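Local coordinates for protein phospholipase C beta (Meleagris gallopavo, PDB 1JAD) that forms the C-terminal part of a phospholipase C beta, an elongated, largely helical domain built from long helices and found paired with a second copy, at residues E86-H89 / L90-Y94; R99-K102 / E103-T107. All coordinates share one frame; numbering follows the deposited sequence.

Contact 1. Residues E86-H89 / L90-Y94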
loop_
_atom_site.group_PDB
_atom_site.type_symbol
_atom_site.label_atom_id
_atom_site.label_comp_id
_atom_site.label_asym_id
_atom_site.label_seq_id
_atom_site.Cartn_x
_atom_site.Cartn_y
_atom_site.Cartn_z
ATOM N N GLU A 86 32.280 -4.556 -33.287
ATOM C CA GLU A 86 31.806 -3.297 -32.724
ATOM C C GLU A 86 30.298 -3.189 -32.903
ATOM O O GLU A 86 29.620 -2.485 -32.149
ATOM C CB GLU A 86 32.499 -2.105 -33.373
ATOM C CG GLU A 86 33.908 -1.872 -32.859
ATOM C CD GLU A 86 34.537 -0.620 -33.440
ATOM O OE1 GLU A 86 33.905 0.460 -33.364
ATOM O OE2 GLU A 86 35.670 -0.714 -33.964
ATOM N N LEU A 87 29.776 -3.877 -33.912
ATOM C CA LEU A 87 28.342 -3.887 -34.132
ATOM C C LEU A 87 27.751 -4.848 -33.109
ATOM O O LEU A 87 26.739 -4.550 -32.492
ATOM C CB LEU A 87 28.003 -4.346 -35.553
ATOM C CG LEU A 87 28.296 -3.326 -36.663
ATOM C CD1 LEU A 87 28.012 -3.971 -38.017
ATOM C CD2 LEU A 87 27.441 -2.069 -36.464
ATOM N N ILE A 88 28.390 -6.000 -32.927
ATOM C CA ILE A 88 27.916 -6.961 -31.942
ATOM C C ILE A 88 27.833 -6.261 -30.584
ATOM O O ILE A 88 26.779 -6.261 -29.939
ATOM C CB ILE A 88 28.869 -8.161 -31.812
ATOM C CG1 ILE A 88 28.826 -9.013 -33.081
ATOM C CG2 ILE A 88 28.480 -9.003 -30.597
ATOM C CD1 ILE A 88 27.517 -9.719 -33.291
ATOM N N HIS A 89 28.941 -5.662 -30.149
ATOM C CA HIS A 89 28.948 -4.959 -28.876
ATOM C C HIS A 89 27.884 -3.885 -28.829
ATOM O O HIS A 89 27.213 -3.714 -27.810
ATOM C CB HIS A 89 30.325 -4.362 -28.587
ATOM C CG HIS A 89 31.340 -5.382 -28.171
ATOM N ND1 HIS A 89 32.619 -5.049 -27.779
ATOM C CD2 HIS A 89 31.255 -6.731 -28.071
ATOM C CE1 HIS A 89 33.278 -6.149 -27.456
ATOM N NE2 HIS A 89 32.474 -7.183 -27.623
ATOM N N LEU A 90 27.716 -3.157 -29.927
ATOM C CA LEU A 90 26.684 -2.124 -29.965
ATOM C C LEU A 90 25.315 -2.769 -29.760
ATOM O O LEU A 90 24.440 -2.202 -29.108
ATOM C CB LEU A 90 26.685 -1.396 -31.309
ATOM C CG LEU A 90 25.530 -0.402 -31.416
ATOM C CD1 LEU A 90 25.669 0.628 -30.312
ATOM C CD2 LEU A 90 25.515 0.255 -32.780
ATOM N N GLY A 91 25.132 -3.953 -30.336
ATOM C CA GLY A 91 23.867 -4.646 -30.192
ATOM C C GLY A 91 23.649 -5.048 -28.747
ATOM O O GLY A 91 22.554 -4.878 -28.199
ATOM N N GLU A 92 24.705 -5.565 -28.125
ATOM C CA GLU A 92 24.644 -6.005 -26.734
ATOM C C GLU A 92 24.218 -4.902 -25.770
ATOM O O GLU A 92 23.332 -5.114 -24.938
ATOM C CB GLU A 92 25.998 -6.583 -26.292
ATOM C CG GLU A 92 26.379 -7.900 -26.993
ATOM C CD GLU A 92 27.742 -8.455 -26.560
ATOM O OE1 GLU A 92 28.066 -9.601 -26.940
ATOM O OE2 GLU A 92 28.496 -7.750 -25.849
ATOM N N GLU A 93 24.825 -3.722 -25.882
ATOM C CA GLU A 93 24.475 -2.635 -24.981
ATOM C C GLU A 93 23.109 -2.057 -25.347
ATOM O O GLU A 93 22.351 -1.643 -24.471
ATOM C CB GLU A 93 25.544 -1.530 -25.019
ATOM C CG GLU A 93 25.729 -0.754 -23.689
ATOM C CD GLU A 93 24.438 -0.126 -23.140
ATOM O OE1 GLU A 93 23.840 0.735 -23.829
ATOM O OE2 GLU A 93 24.027 -0.492 -22.012
ATOM N N TYR A 94 22.797 -2.036 -26.641
ATOM C CA TYR A 94 21.524 -1.502 -27.119
ATOM C C TYR A 94 20.299 -2.269 -26.600
ATOM O O TYR A 94 19.365 -1.680 -26.035
ATOM C CB TYR A 94 21.495 -1.495 -28.650
ATOM C CG TYR A 94 20.141 -1.132 -29.238
ATOM C CD1 TYR A 94 19.574 0.127 -29.024
ATOM C CD2 TYR A 94 19.403 -2.068 -29.969
ATOM C CE1 TYR A 94 18.305 0.443 -29.516
ATOM C CE2 TYR A 94 18.132 -1.763 -30.466
ATOM C CZ TYR A 94 17.587 -0.508 -30.232
ATOM O OH TYR A 94 16.309 -0.221 -30.677
#
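The imidazole of H89 and the carboxylate of E92 are the two flat groups here: the side chains of H89 and E92 run alongside each other in the same direction, and the ring and carboxylate planes differ by 29°. E92 OE2 comes to the ring obliquely, 3.7 Å from H89 CD2, while H89 NE2 stays 4.4 Å from that oxygen. The two groups are therefore neighbours without a hydrogen bond, although a charge on the histidine, if present, would probably be eased by the carboxylate. Beyond them the second subunit packs in, its E144 against H89 and its H175 against E92. The other oxygen, E92 OE1, rests 3.7 Å from I88 CG2, which reaches it because that methyl stands anti to the backbone N of I88. E92 thus spans two residues of the preceding turn, with its chain extended beyond CG and CG itself 3.4 Å from I88 O.

The residues occupy successive turns of helix 75-155, a regular alpha-helix in a bundle of long helices. In its i to i+4 bonding, E92 N reaches I88 O at 2.8 Å and L90 N reaches E86 O at 3.0 Å. G91 N closes the turn on L87 O, and E93 N on H89 O.

The aliphatic side chains turn to the neighbouring helices. L87 is buried, touching L55 of helix 28-64 and M237 and V238 of helix 161-245; I88 leans on V234 of helix 161-245, L90 on R51 and R52 of helix 28-64. The carboxylate of E86 is taken up by the hydroxyl of Y59.

Contact 2. Residues R99-K102 / E103-T107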
loop_
_atom_site.group_PDB
_atom_site.type_symbol
_atom_site.label_atom_id
_atom_site.label_comp_id
_atom_site.label_asym_id
_atom_site.label_seq_id
_atom_site.Cartn_x
_atom_site.Cartn_y
_atom_site.Cartn_z
ATOM N N ARG A 99 16.016 -3.480 -22.474
ATOM C CA ARG A 99 15.579 -4.339 -21.379
ATOM C C ARG A 99 15.457 -3.515 -20.098
ATOM O O ARG A 99 14.405 -3.482 -19.463
ATOM C CB ARG A 99 16.578 -5.487 -21.171
ATOM C CG ARG A 99 16.216 -6.442 -20.053
ATOM C CD ARG A 99 17.298 -7.478 -19.828
ATOM N NE ARG A 99 18.570 -6.881 -19.407
ATOM C CZ ARG A 99 18.773 -6.242 -18.256
ATOM N NH1 ARG A 99 17.784 -6.107 -17.387
ATOM N NH2 ARG A 99 19.966 -5.742 -17.970
ATOM N N ARG A 100 16.537 -2.835 -19.734
ATOM C CA ARG A 100 16.552 -2.013 -18.525
ATOM C C ARG A 100 15.502 -0.911 -18.532
ATOM O O ARG A 100 14.925 -0.601 -17.498
ATOM C CB ARG A 100 17.941 -1.406 -18.309
ATOM C CG ARG A 100 19.040 -2.440 -18.060
ATOM C CD ARG A 100 20.351 -1.740 -17.777
ATOM N NE ARG A 100 20.648 -0.780 -18.831
ATOM C CZ ARG A 100 21.157 0.427 -18.613
ATOM N NH1 ARG A 100 21.424 0.809 -17.368
ATOM N NH2 ARG A 100 21.368 1.264 -19.630
ATOM N N ARG A 101 15.249 -0.313 -19.688
ATOM C CA ARG A 101 14.245 0.741 -19.746
ATOM C C ARG A 101 12.861 0.117 -19.615
ATOM O O ARG A 101 12.020 0.630 -18.869
ATOM C CB ARG A 101 14.342 1.529 -21.058
ATOM C CG ARG A 101 13.321 2.673 -21.188
ATOM C CD ARG A 101 13.369 3.592 -19.965
ATOM N NE ARG A 101 14.667 4.244 -19.812
ATOM C CZ ARG A 101 14.996 5.401 -20.382
ATOM N NH1 ARG A 101 14.113 6.044 -21.142
ATOM N NH2 ARG A 101 16.214 5.901 -20.210
ATOM N N LYS A 102 12.619 -0.981 -20.341
ATOM C CA LYS A 102 11.323 -1.664 -20.264
ATOM C C LYS A 102 10.996 -1.907 -18.788
ATOM O O LYS A 102 9.997 -1.408 -18.267
ATOM C CB LYS A 102 11.355 -3.019 -20.986
ATOM C CG LYS A 102 11.420 -2.990 -22.507
ATOM C CD LYS A 102 10.205 -2.330 -23.113
ATOM C CE LYS A 102 10.174 -2.492 -24.624
ATOM N NZ LYS A 102 10.018 -3.913 -25.050
ATOM N N GLU A 103 11.852 -2.673 -18.120
ATOM C CA GLU A 103 11.649 -2.974 -16.714
ATOM C C GLU A 103 11.471 -1.708 -15.883
ATOM O O GLU A 103 10.707 -1.691 -14.918
ATOM C CB GLU A 103 12.819 -3.810 -16.195
ATOM C CG GLU A 103 12.906 -5.149 -16.905
ATOM C CD GLU A 103 13.902 -6.082 -16.279
ATOM O OE1 GLU A 103 13.700 -6.451 -15.102
ATOM O OE2 GLU A 103 14.886 -6.444 -16.959
ATOM N N GLN A 104 12.155 -0.640 -16.275
ATOM C CA GLN A 104 12.051 0.629 -15.565
ATOM C C GLN A 104 10.616 1.118 -15.753
ATOM O O GLN A 104 10.021 1.683 -14.836
ATOM C CB GLN A 104 13.031 1.649 -16.158
ATOM C CG GLN A 104 13.543 2.714 -15.193
ATOM C CD GLN A 104 12.483 3.208 -14.231
ATOM O OE1 GLN A 104 12.103 2.499 -13.290
ATOM N NE2 GLN A 104 11.986 4.425 -14.464
ATOM N N HIS A 105 10.060 0.906 -16.948
ATOM C CA HIS A 105 8.682 1.313 -17.219
ATOM C C HIS A 105 7.737 0.471 -16.354
ATOM O O HIS A 105 6.702 0.954 -15.877
ATOM C CB HIS A 105 8.305 1.116 -18.695
ATOM C CG HIS A 105 9.007 2.036 -19.646
ATOM N ND1 HIS A 105 9.183 3.380 -19.395
ATOM C CD2 HIS A 105 9.494 1.823 -20.892
ATOM C CE1 HIS A 105 9.752 3.954 -20.442
ATOM N NE2 HIS A 105 9.950 3.029 -21.365
ATOM N N ALA A 106 8.097 -0.794 -16.156
ATOM C CA ALA A 106 7.289 -1.682 -15.334
ATOM C C ALA A 106 7.224 -1.130 -13.896
ATOM O O ALA A 106 6.158 -1.083 -13.277
ATOM C CB ALA A 106 7.882 -3.097 -15.349
ATOM N N THR A 107 8.363 -0.698 -13.370
ATOM C CA THR A 107 8.381 -0.141 -12.024
ATOM C C THR A 107 7.632 1.204 -11.963
ATOM O O THR A 107 7.159 1.619 -10.902
ATOM C CB THR A 107 9.843 0.040 -11.521
ATOM O OG1 THR A 107 10.452 -1.247 -11.354
ATOM C CG2 THR A 107 9.884 0.784 -10.199
#
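R99 and E103, one turn apart, are joined by a salt bridge in which R99 NH1 donates to E103 OE2 at 2.9 Å. The oxygen lies in the guanidinium plane, at its edge, but the nitrogen meets the carboxylate from its syn side, tilted out of plane, and the two groups are turned 67° against each other. Bends at chi3 and chi4 (63° and 66°) fold the end of the arginine back, so that NH1 faces the glutamate. R99 NH2 is held separately, by D96 and by E133 of the second subunit, so the buried guanidinium has three acidic partners.

One turn apart, the side chains of R101 and H105 meet through carbon rather than through their polar ends. R101 CD sits over the imidazole face, 4.0 Å from its centroid, in a CH-pi contact, and the guanidinium plane stands nearly perpendicular to the ring. R101 O lies over the same face, 3.3 Å above the ring plane and displaced toward the rim.

R99-E103 is an i to i+4 salt bridge of an alpha-helix in a long helical bundle; K102 touches both neighbours, L41 of helix 28-64 and A219 of helix 161-245. Other polar atoms find partners beyond these turns: R100 NE pairs with D96, R101 NH1 with E40, K102 NZ with E222, H105 ND1 with E108, H105 O with Q37 NE2, and T107 OG1 with K129 NZ of the second subunit.

Along the backbone, K102 O accepts twice, from A106 N at 2.9 Å and, weakly, from H105 N, while R101 O takes the stronger bond of H105 N at 2.8 Å.

How the contacts relate
Both contacts lie in series on helix 75-155, with their centres 19 Å apart, and contact 1 closes before contact 2 opens. Contact 1 sits far out along the elongated chain, about 33 Å from its centre, whereas contact 2 is about 14 Å from it. They meet at one point, where E93 OE2 of contact 1 approaches R100 NH2 of contact 2 at 4.0 Å, a long and weak ion pair; R100 has its firmer partner in D96, on the helix between the two. The same two helices, 28-64 and 161-245, flank both contacts, and each also touches the second subunit: contact 1 by packing, contact 2 by a salt bridge and a hydrogen bond as well.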